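Local coordinates for fructooligosaccharide ABC transporter substrate-binding protein FusA (Streptococcus pneumoniae, PDB 5G5Y) that captures short- and long-chain fructooligosaccharides, preferring tetrasaccharides and larger, and delivers them to an ABC transporter for import, at residues E123-G128 with S389-V394; P182-S187 with N253-K258; G265-W270 with E280-L285; Q334-N339 with N350-D355. All blocks are in the same frame, centred on the assembly; numbering follows the deposited sequence.

Contact 1 of 4, residues E123-G128 with S389-V394. With ZN (zinc ion), chain J.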
# COMPACT_ATOMS: atom_id res chain seq x y z
N GLU A 123 2.55 9.89 -2.10
CA GLU A 123 3.63 9.68 -1.12
C GLU A 123 4.63 8.70 -1.68
O GLU A 123 4.42 7.46 -1.62
CB GLU A 123 3.08 9.16 0.21
CG GLU A 123 4.07 9.04 1.35
CD GLU A 123 3.51 8.26 2.54
OE1 GLU A 123 3.49 7.00 2.49
OE2 GLU A 123 3.04 8.88 3.53
N GLU A 124 5.74 9.21 -2.20
CA GLU A 124 6.82 8.35 -2.69
C GLU A 124 7.79 8.06 -1.56
O GLU A 124 8.31 8.98 -0.92
CB GLU A 124 7.54 9.02 -3.85
CG GLU A 124 6.60 9.26 -5.03
CD GLU A 124 7.36 9.76 -6.25
OE1 GLU A 124 8.52 10.19 -6.06
OE2 GLU A 124 6.78 9.74 -7.37
N LEU A 125 7.93 6.77 -1.21
CA LEU A 125 9.00 6.31 -0.29
C LEU A 125 9.80 5.31 -1.10
O LEU A 125 9.48 4.11 -1.17
CB LEU A 125 8.43 5.69 0.97
CG LEU A 125 7.88 6.67 1.99
CD1 LEU A 125 6.95 5.96 2.95
CD2 LEU A 125 9.02 7.38 2.71
N GLY A 126 10.79 5.85 -1.79
CA GLY A 126 11.44 5.16 -2.86
C GLY A 126 10.72 5.27 -4.18
O GLY A 126 9.50 5.39 -4.22
N ASP A 127 11.47 5.14 -5.27
CA ASP A 127 10.93 5.20 -6.65
C ASP A 127 11.07 3.88 -7.38
O ASP A 127 12.05 3.21 -7.18
CB ASP A 127 11.76 6.21 -7.49
CG ASP A 127 11.09 7.53 -7.63
OD1 ASP A 127 9.87 7.60 -7.35
OD2 ASP A 127 11.76 8.49 -8.05
N GLY A 128 10.16 3.60 -8.31
CA GLY A 128 10.18 2.40 -9.13
C GLY A 128 10.39 1.14 -8.30
O GLY A 128 9.70 0.93 -7.31
N SER A 389 12.53 12.73 -4.49
CA SER A 389 13.54 13.80 -4.51
C SER A 389 13.54 14.76 -3.28
O SER A 389 14.48 15.52 -3.08
CB SER A 389 13.40 14.62 -5.79
OG SER A 389 12.15 15.25 -5.86
N TYR A 390 12.47 14.78 -2.50
CA TYR A 390 12.37 15.72 -1.36
C TYR A 390 13.25 15.28 -0.18
O TYR A 390 13.59 16.11 0.68
CB TYR A 390 10.94 15.82 -0.84
CG TYR A 390 9.91 16.44 -1.76
CD1 TYR A 390 10.20 16.79 -3.08
CD2 TYR A 390 8.63 16.71 -1.29
CE1 TYR A 390 9.26 17.37 -3.90
CE2 TYR A 390 7.68 17.28 -2.10
CZ TYR A 390 7.98 17.61 -3.40
OH TYR A 390 7.01 18.17 -4.24
N TYR A 391 13.57 13.97 -0.09
CA TYR A 391 14.28 13.45 1.08
C TYR A 391 15.69 13.97 1.07
O TYR A 391 16.34 13.92 0.03
CB TYR A 391 14.22 11.92 1.17
CG TYR A 391 12.80 11.47 1.25
CD1 TYR A 391 12.00 11.81 2.33
CD2 TYR A 391 12.24 10.71 0.22
CE1 TYR A 391 10.68 11.44 2.37
CE2 TYR A 391 10.91 10.32 0.27
CZ TYR A 391 10.14 10.67 1.34
OH TYR A 391 8.82 10.29 1.40
N GLY A 392 16.14 14.53 2.21
CA GLY A 392 17.46 15.16 2.30
C GLY A 392 17.52 16.60 1.81
O GLY A 392 18.60 17.22 1.82
N LYS A 393 16.39 17.14 1.36
CA LYS A 393 16.32 18.51 0.84
C LYS A 393 15.24 19.28 1.59
O LYS A 393 15.51 20.31 2.22
CB LYS A 393 16.04 18.51 -0.66
CG LYS A 393 17.08 17.82 -1.51
CD LYS A 393 16.92 18.19 -2.99
CE LYS A 393 17.68 17.23 -3.92
NZ LYS A 393 17.03 15.88 -4.08
N VAL A 394 14.02 18.75 1.55
CA VAL A 394 12.84 19.31 2.23
C VAL A 394 12.63 18.71 3.61
O VAL A 394 12.18 19.39 4.54
CB VAL A 394 11.58 19.04 1.39
CG1 VAL A 394 10.31 19.60 2.03
CG2 VAL A 394 11.75 19.59 -0.03
ZN ZN J . 9.94 10.12 -7.66
O HOH W 1 11.18 12.05 -7.29
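Next to the fructooligosaccharide site, to which Glu123 belongs as a substrate-binding residue, Tyr391 of the loop after strand 384-386 meets Glu124 and Leu125 of the loop leaving strand 121-123. The phenol of Tyr391 donates a hydrogen bond to a backbone carbonyl, with Tyr391 OH 2.7 Å from Glu124 O. The C=O...donor angle is 152°, and the hydroxyl is tilted 24° from the carbonyl plane. Glu124 O in turn lies in the plane of the Tyr391 ring, at its edge. Leu125 crosses the tyrosine side chain at about a right angle; its CD2 methyl comes within 3.2 Å of Tyr391 OH and touches Tyr391 CZ at 3.7 Å. A zinc ion forms a second link. Glu124 OE1 binds it at 2.1 Å, the chain, extended beyond CG (chi2 -173°), carrying the carboxylate out to the metal, while Asp127 grips it with OD1 and OD2, each at 2.5 Å; Lys102 is the third residue of this site. A water on the same zinc accepts a hydrogen bond from Ser389 N, bridging metal and second loop. Glu124 OE2 bonds to Tyr105 OH. Around the contact, Glu124 pairs by backbone with Ile386 of strand 384-386, and Tyr391 touches substrate-binding Trp340 of helix 332-340.

Contact 2 of 4, residues P182-S187 with N253-K258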
# COMPACT_ATOMS: atom_id res chain seq x y z
N PRO A 182 7.81 -24.25 12.58
CA PRO A 182 8.81 -23.90 11.58
C PRO A 182 8.43 -22.78 10.61
O PRO A 182 9.27 -21.92 10.32
CB PRO A 182 9.04 -25.21 10.84
CG PRO A 182 8.70 -26.26 11.90
CD PRO A 182 7.51 -25.71 12.56
N PHE A 183 7.20 -22.83 10.10
CA PHE A 183 6.73 -21.94 9.00
C PHE A 183 5.30 -21.50 9.28
O PHE A 183 4.43 -22.32 9.51
CB PHE A 183 6.81 -22.76 7.71
CG PHE A 183 6.63 -21.99 6.43
CD1 PHE A 183 7.73 -21.39 5.81
CD2 PHE A 183 5.41 -21.97 5.77
CE1 PHE A 183 7.60 -20.73 4.59
CE2 PHE A 183 5.28 -21.31 4.54
CZ PHE A 183 6.37 -20.69 3.97
N SER A 184 5.06 -20.18 9.30
CA SER A 184 3.72 -19.66 9.55
C SER A 184 3.43 -18.46 8.67
O SER A 184 4.32 -17.83 8.13
CB SER A 184 3.55 -19.27 11.02
OG SER A 184 2.17 -19.18 11.30
N PHE A 185 2.14 -18.18 8.54
CA PHE A 185 1.62 -17.12 7.72
C PHE A 185 0.17 -16.97 8.06
O PHE A 185 -0.41 -17.83 8.77
CB PHE A 185 1.79 -17.47 6.24
CG PHE A 185 1.26 -18.84 5.87
CD1 PHE A 185 -0.08 -19.04 5.56
CD2 PHE A 185 2.12 -19.92 5.85
CE1 PHE A 185 -0.56 -20.33 5.22
CE2 PHE A 185 1.65 -21.20 5.50
CZ PHE A 185 0.31 -21.40 5.18
N ILE A 186 -0.40 -15.86 7.62
CA ILE A 186 -1.85 -15.67 7.58
C ILE A 186 -2.23 -15.73 6.11
O ILE A 186 -1.91 -14.83 5.34
CB ILE A 186 -2.33 -14.36 8.23
CG1 ILE A 186 -1.81 -14.24 9.68
CG2 ILE A 186 -3.85 -14.27 8.22
CD1 ILE A 186 -2.20 -12.97 10.36
N SER A 187 -2.95 -16.76 5.75
CA SER A 187 -3.29 -17.02 4.34
C SER A 187 -4.26 -16.03 3.69
O SER A 187 -5.29 -15.63 4.26
CB SER A 187 -3.83 -18.44 4.18
OG SER A 187 -4.08 -18.74 2.79
N ASN A 253 -4.35 -11.26 15.76
CA ASN A 253 -4.12 -11.33 17.21
C ASN A 253 -3.44 -12.62 17.65
O ASN A 253 -2.48 -12.57 18.40
CB ASN A 253 -5.44 -11.09 17.98
CG ASN A 253 -5.84 -9.62 17.99
OD1 ASN A 253 -4.99 -8.73 17.98
ND2 ASN A 253 -7.12 -9.36 18.04
N SER A 254 -3.88 -13.75 17.14
CA SER A 254 -3.23 -15.02 17.48
C SER A 254 -1.79 -15.15 16.93
O SER A 254 -0.88 -15.64 17.60
CB SER A 254 -4.06 -16.20 17.00
OG SER A 254 -3.26 -17.37 17.07
N TYR A 255 -1.61 -14.70 15.68
CA TYR A 255 -0.32 -14.74 14.98
C TYR A 255 0.73 -13.96 15.73
O TYR A 255 1.83 -14.45 15.98
CB TYR A 255 -0.52 -14.11 13.60
CG TYR A 255 0.56 -14.23 12.57
CD1 TYR A 255 0.85 -15.46 11.98
CD2 TYR A 255 1.19 -13.09 12.06
CE1 TYR A 255 1.79 -15.56 10.95
CE2 TYR A 255 2.13 -13.19 11.04
CZ TYR A 255 2.40 -14.42 10.47
OH TYR A 255 3.32 -14.56 9.46
N ILE A 256 0.40 -12.73 16.10
CA ILE A 256 1.35 -11.92 16.87
C ILE A 256 1.56 -12.40 18.33
O ILE A 256 2.62 -12.15 18.90
CB ILE A 256 1.06 -10.42 16.79
CG1 ILE A 256 -0.18 -10.03 17.56
CG2 ILE A 256 0.93 -9.99 15.32
CD1 ILE A 256 -0.38 -8.53 17.63
N ALA A 257 0.60 -13.09 18.92
CA ALA A 257 0.83 -13.71 20.25
C ALA A 257 1.91 -14.77 20.17
O ALA A 257 2.84 -14.81 20.99
CB ALA A 257 -0.47 -14.32 20.80
N LYS A 258 1.82 -15.63 19.15
CA LYS A 258 2.84 -16.62 18.91
C LYS A 258 4.15 -16.00 18.47
O LYS A 258 5.22 -16.45 18.89
CB LYS A 258 2.39 -17.63 17.85
CG LYS A 258 1.30 -18.54 18.36
CD LYS A 258 0.87 -19.52 17.28
CE LYS A 258 -0.07 -18.88 16.27
NZ LYS A 258 -0.55 -19.95 15.36
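Tyr255, on helix 252-260, meets Ser184, Phe185 and Ile186 as the chain leaves strand 181-183, an outermost strand of the four-stranded mixed sheet; its side chain is about 8 Å from those of the substrate-binding Asn191 and Asn274. The clearest interaction is a CH-pi contact: Ile186 CG1 sits 3.8 Å from the centroid of the Tyr255 ring and only 15° off its normal, hence over the face. Ile186 CD1 continues along the same side chain to Tyr255 CG at 3.8 Å, so two successive carbons of the isoleucine lie against the ring and its root. With CG anti to the backbone N (chi1 -169°), Tyr255 extends from the helix toward the loop. The van der Waals contacts at the rim are of a different kind. Ser184 OG lies near the ring plane, 3.7 Å from Tyr255 CE1, and the backbone of Phe185 passes the phenol end, its CA 3.5 Å from Tyr255 OH. Polar bonding is directed elsewhere: Tyr255 OH is hydrogen-bonded to Phe268 O of strand 264-269, and Ser184 OG to Asp244. The chemistry therefore divides the buried tyrosine in two, with dispersion holding its ring against the 182-187 segment while its hydroxyl ties helix 252-260 to the neighbouring strand of the sheet.

Contact 3 of 4, residues G265-W270 with E280-L285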
# COMPACT_ATOMS: atom_id res chain seq x y z
N GLY A 265 9.76 -20.15 13.12
CA GLY A 265 11.03 -20.30 12.45
C GLY A 265 11.16 -19.31 11.30
O GLY A 265 12.13 -18.56 11.22
N VAL A 266 10.19 -19.37 10.39
CA VAL A 266 10.09 -18.49 9.23
C VAL A 266 8.67 -18.00 9.24
O VAL A 266 7.75 -18.79 9.42
CB VAL A 266 10.42 -19.20 7.89
CG1 VAL A 266 10.10 -18.32 6.67
CG2 VAL A 266 11.88 -19.65 7.87
N TYR A 267 8.46 -16.69 9.10
CA TYR A 267 7.11 -16.15 9.01
C TYR A 267 7.12 -14.91 8.10
O TYR A 267 8.17 -14.45 7.69
CB TYR A 267 6.51 -15.82 10.40
CG TYR A 267 7.06 -14.55 11.03
CD1 TYR A 267 8.32 -14.52 11.62
CD2 TYR A 267 6.34 -13.38 10.97
CE1 TYR A 267 8.82 -13.34 12.20
CE2 TYR A 267 6.83 -12.20 11.51
CZ TYR A 267 8.07 -12.17 12.11
OH TYR A 267 8.49 -10.96 12.63
N PHE A 268 5.93 -14.43 7.77
CA PHE A 268 5.75 -13.29 6.85
C PHE A 268 5.05 -12.13 7.54
O PHE A 268 4.06 -12.31 8.23
CB PHE A 268 4.93 -13.72 5.61
CG PHE A 268 5.55 -14.85 4.86
CD1 PHE A 268 5.41 -16.14 5.32
CD2 PHE A 268 6.28 -14.63 3.69
CE1 PHE A 268 6.01 -17.20 4.66
CE2 PHE A 268 6.88 -15.68 3.03
CZ PHE A 268 6.73 -16.98 3.50
N THR A 269 5.51 -10.92 7.26
CA THR A 269 4.84 -9.69 7.70
C THR A 269 5.48 -8.49 7.04
O THR A 269 6.50 -8.61 6.39
CB THR A 269 4.83 -9.53 9.26
OG1 THR A 269 3.85 -8.56 9.61
CG2 THR A 269 6.17 -9.19 9.79
N TRP A 270 4.85 -7.34 7.18
CA TRP A 270 5.42 -6.10 6.65
C TRP A 270 6.71 -5.71 7.35
O TRP A 270 7.73 -5.42 6.71
CB TRP A 270 4.40 -5.00 6.75
CG TRP A 270 4.83 -3.65 6.24
CD1 TRP A 270 5.40 -2.66 6.98
CD2 TRP A 270 4.66 -3.12 4.92
NE1 TRP A 270 5.61 -1.54 6.21
CE2 TRP A 270 5.16 -1.79 4.94
CE3 TRP A 270 4.14 -3.62 3.73
CZ2 TRP A 270 5.16 -0.97 3.82
CZ3 TRP A 270 4.12 -2.81 2.61
CH2 TRP A 270 4.64 -1.49 2.66
N GLU A 280 17.21 -8.64 17.47
CA GLU A 280 18.05 -9.23 16.46
C GLU A 280 17.85 -10.75 16.31
O GLU A 280 18.54 -11.37 15.54
CB GLU A 280 19.51 -8.90 16.77
CG GLU A 280 19.80 -7.41 16.98
CD GLU A 280 19.38 -6.51 15.81
OE1 GLU A 280 19.54 -6.93 14.63
OE2 GLU A 280 18.91 -5.37 16.07
N SER A 281 16.89 -11.33 17.01
CA SER A 281 16.63 -12.78 16.87
C SER A 281 16.11 -13.14 15.46
O SER A 281 16.34 -14.26 15.02
CB SER A 281 15.61 -13.26 17.90
OG SER A 281 16.06 -12.95 19.21
N TYR A 282 15.41 -12.19 14.80
CA TYR A 282 14.86 -12.37 13.44
C TYR A 282 15.50 -11.41 12.45
O TYR A 282 15.82 -10.24 12.79
CB TYR A 282 13.35 -12.17 13.46
CG TYR A 282 12.63 -13.30 14.13
CD1 TYR A 282 12.42 -13.29 15.50
CD2 TYR A 282 12.18 -14.40 13.39
CE1 TYR A 282 11.78 -14.35 16.13
CE2 TYR A 282 11.51 -15.45 14.01
CZ TYR A 282 11.32 -15.42 15.39
OH TYR A 282 10.67 -16.48 16.03
N ASP A 283 15.70 -11.90 11.22
CA ASP A 283 16.21 -11.07 10.14
C ASP A 283 15.55 -11.50 8.83
O ASP A 283 14.81 -12.47 8.80
CB ASP A 283 17.73 -11.24 10.04
CG ASP A 283 18.43 -9.98 9.54
OD1 ASP A 283 17.79 -9.07 8.98
OD2 ASP A 283 19.66 -9.91 9.72
N VAL A 284 15.85 -10.76 7.76
CA VAL A 284 15.32 -11.01 6.43
C VAL A 284 15.81 -12.35 5.88
O VAL A 284 17.01 -12.66 5.94
CB VAL A 284 15.70 -9.91 5.42
CG1 VAL A 284 15.01 -10.16 4.09
CG2 VAL A 284 15.37 -8.51 5.94
N LEU A 285 14.88 -13.16 5.41
CA LEU A 285 15.22 -14.38 4.70
C LEU A 285 15.63 -13.92 3.30
O LEU A 285 14.79 -13.36 2.58
CB LEU A 285 14.00 -15.31 4.61
CG LEU A 285 14.22 -16.64 3.88
CD1 LEU A 285 15.17 -17.52 4.66
CD2 LEU A 285 12.93 -17.37 3.64
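Gly265 and Tyr282 come together in the mixed four-stranded sheet of one lobe of this solute-binding protein, where strand 138-142 lies between strands 264-269 and 282-284. The two segments therefore meet mainly through side chains reaching across an intervening strand. At the start of the first segment, Gly265 O lies 4.2 Å from Tyr282 CE2, a loose contact at a corner of the chain. Val266 follows with an equally loose apolar touch, its CG1 methyl 4.3 Å from Leu285 CD2, and also packs on Ile141 of the middle strand. Tyr267 makes the main contact. Its CG stands between the backbone N and the carbonyl carbon (chi1 76°), and the two tyrosine side chains cross at about a right angle. The edge of Tyr267 is directed to the face of Tyr282 in an offset edge-to-face pair, with centroids 5.5 Å apart and planes at 81°. Both hydroxyls are held outside the pair: Tyr267 OH by Thr276 OG1, Tyr282 OH by the carbonyl of Phe264. Farther on, Phe268 turns to Ala139, and the segment closes with the substrate-binding Trp270. The closest approach of the two tyrosine rings is Tyr267 CE1 to Tyr282 CD2, 3.7 Å.

Contact 4 of 4, residues Q334-N339 with N350-D355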
# COMPACT_ATOMS: atom_id res chain seq x y z
N GLN A 334 4.64 22.12 2.83
CA GLN A 334 3.29 22.01 3.28
C GLN A 334 2.81 20.56 3.11
O GLN A 334 2.15 20.05 4.00
CB GLN A 334 2.37 22.95 2.50
CG GLN A 334 1.01 23.12 3.16
CD GLN A 334 1.09 23.93 4.46
OE1 GLN A 334 1.58 25.03 4.46
NE2 GLN A 334 0.65 23.34 5.55
N SER A 335 3.06 19.95 1.94
CA SER A 335 2.72 18.55 1.74
C SER A 335 3.28 17.63 2.83
O SER A 335 2.60 16.75 3.34
CB SER A 335 3.14 18.07 0.36
OG SER A 335 2.34 18.63 -0.64
N VAL A 336 4.55 17.85 3.19
CA VAL A 336 5.18 17.00 4.15
C VAL A 336 4.46 17.13 5.50
O VAL A 336 4.09 16.13 6.10
CB VAL A 336 6.69 17.30 4.28
CG1 VAL A 336 7.31 16.65 5.50
CG2 VAL A 336 7.42 16.91 2.99
N GLN A 337 4.23 18.36 5.96
CA GLN A 337 3.54 18.56 7.26
C GLN A 337 2.11 18.05 7.23
O GLN A 337 1.66 17.36 8.17
CB GLN A 337 3.56 20.03 7.63
CG GLN A 337 4.92 20.59 7.91
CD GLN A 337 4.86 22.07 8.12
OE1 GLN A 337 4.48 22.51 9.19
NE2 GLN A 337 5.24 22.86 7.10
N ASN A 338 1.39 18.34 6.14
CA ASN A 338 -0.00 17.88 6.06
C ASN A 338 -0.11 16.36 6.21
O ASN A 338 -1.04 15.85 6.84
CB ASN A 338 -0.67 18.31 4.76
CG ASN A 338 -0.92 19.82 4.70
OD1 ASN A 338 -0.58 20.56 5.63
ND2 ASN A 338 -1.49 20.27 3.59
N ASN A 339 0.87 15.67 5.67
CA ASN A 339 0.91 14.21 5.69
C ASN A 339 1.30 13.67 7.08
O ASN A 339 0.76 12.66 7.51
CB ASN A 339 1.95 13.72 4.68
CG ASN A 339 1.80 12.23 4.33
OD1 ASN A 339 0.71 11.77 4.01
ND2 ASN A 339 2.90 11.50 4.34
N ASN A 350 6.09 17.55 19.05
CA ASN A 350 6.17 17.85 17.60
C ASN A 350 6.79 16.71 16.82
O ASN A 350 7.80 16.17 17.22
CB ASN A 350 6.98 19.10 17.35
CG ASN A 350 6.32 20.36 17.93
OD1 ASN A 350 5.42 20.95 17.33
ND2 ASN A 350 6.78 20.76 19.12
N ILE A 351 6.18 16.36 15.69
CA ILE A 351 6.77 15.36 14.78
C ILE A 351 8.11 15.86 14.21
O ILE A 351 9.09 15.09 14.05
CB ILE A 351 5.76 15.00 13.66
CG1 ILE A 351 4.54 14.31 14.25
CG2 ILE A 351 6.42 14.15 12.57
CD1 ILE A 351 4.77 12.91 14.77
N PHE A 352 8.18 17.16 13.95
CA PHE A 352 9.34 17.76 13.29
C PHE A 352 9.98 18.95 14.05
O PHE A 352 9.32 19.59 14.85
CB PHE A 352 8.89 18.36 11.98
CG PHE A 352 8.38 17.35 10.98
CD1 PHE A 352 9.26 16.51 10.32
CD2 PHE A 352 7.05 17.34 10.61
CE1 PHE A 352 8.80 15.62 9.34
CE2 PHE A 352 6.57 16.45 9.63
CZ PHE A 352 7.48 15.61 8.99
N GLU A 353 11.24 19.21 13.77
CA GLU A 353 11.82 20.54 14.00
C GLU A 353 12.14 21.13 12.64
O GLU A 353 12.52 20.42 11.70
CB GLU A 353 13.07 20.52 14.90
CG GLU A 353 14.19 19.60 14.44
CD GLU A 353 15.56 19.87 15.08
OE1 GLU A 353 15.67 20.63 16.07
OE2 GLU A 353 16.54 19.28 14.57
N LEU A 354 11.95 22.44 12.52
CA LEU A 354 12.27 23.14 11.30
C LEU A 354 13.65 23.76 11.47
O LEU A 354 13.89 24.49 12.44
CB LEU A 354 11.25 24.24 11.04
CG LEU A 354 11.47 25.17 9.85
CD1 LEU A 354 11.31 24.42 8.54
CD2 LEU A 354 10.54 26.39 9.93
N ASP A 355 14.54 23.48 10.53
CA ASP A 355 15.79 24.17 10.49
C ASP A 355 15.56 25.52 9.81
O ASP A 355 15.23 25.55 8.62
CB ASP A 355 16.85 23.39 9.76
CG ASP A 355 18.20 24.10 9.80
OD1 ASP A 355 18.70 24.26 10.94
OD2 ASP A 355 18.72 24.53 8.73
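Helix 332-340 and strand 352-355 come closest in backbone between Gln337 and Phe352, whose CA atoms stand 8.4 Å apart, a gap spanned chiefly by the Phe352 ring. Its CB is directed to the helix, and with CG anti to the carbonyl carbon (chi1 -64°) the ring reaches Val336. There the CZ corner of the ring meets the CG1 methyl of Val336 at 3.6 Å. Phe352 CE2 also lies 4.4 Å from Gln337 CA, a looser contact with the helix backbone. One face of the same ring is covered by its sequence neighbour, with Ile351 CG2 lying 3.7 Å above the plane and offset toward the rim. The polar end of Gln337 is engaged elsewhere, OE1 with Thr342 OG1 and NE2 with Leu333 O. Within the helix, Gln334 NE2 donates a nearly straight bond to Asn338 OD1, 3.0 Å long with an N-H...O angle of 174°, stapling residues one turn apart. Leu361 of the partner strand 360-363 joins Val336 and Phe352 in an apolar cluster and also touches Gln337. The beta hairpin of strands 352-355 and 360-363 thus packs against helix 332-340, which carries the substrate-binding Trp340.

In the fold
The four contacts fall into two groups. Contacts 1 and 4, with centres 14 Å apart, touch directly: Glu123 OE2 lies 2.7 Å from Asn339 ND2, a probable hydrogen bond, and Val394 CG1 packs on Val336 CG2. Contacts 2 and 3, with centres 12 Å apart, share the sheet containing neighbouring strands 181-183 and 264-269, where Pro182 O lies 2.7 Å from Val266 N. Contacts 2 and 4 are farthest separated, at 36 Å between centres. Substrate-binding residues occur in both groups: Glu123 in contact 1, Trp270 in contact 3, and Trp340 beside contacts 1 and 4. Nearest atoms of contacts 1 and 3 are about 7 Å apart, consistent with a sugar site between two lobes.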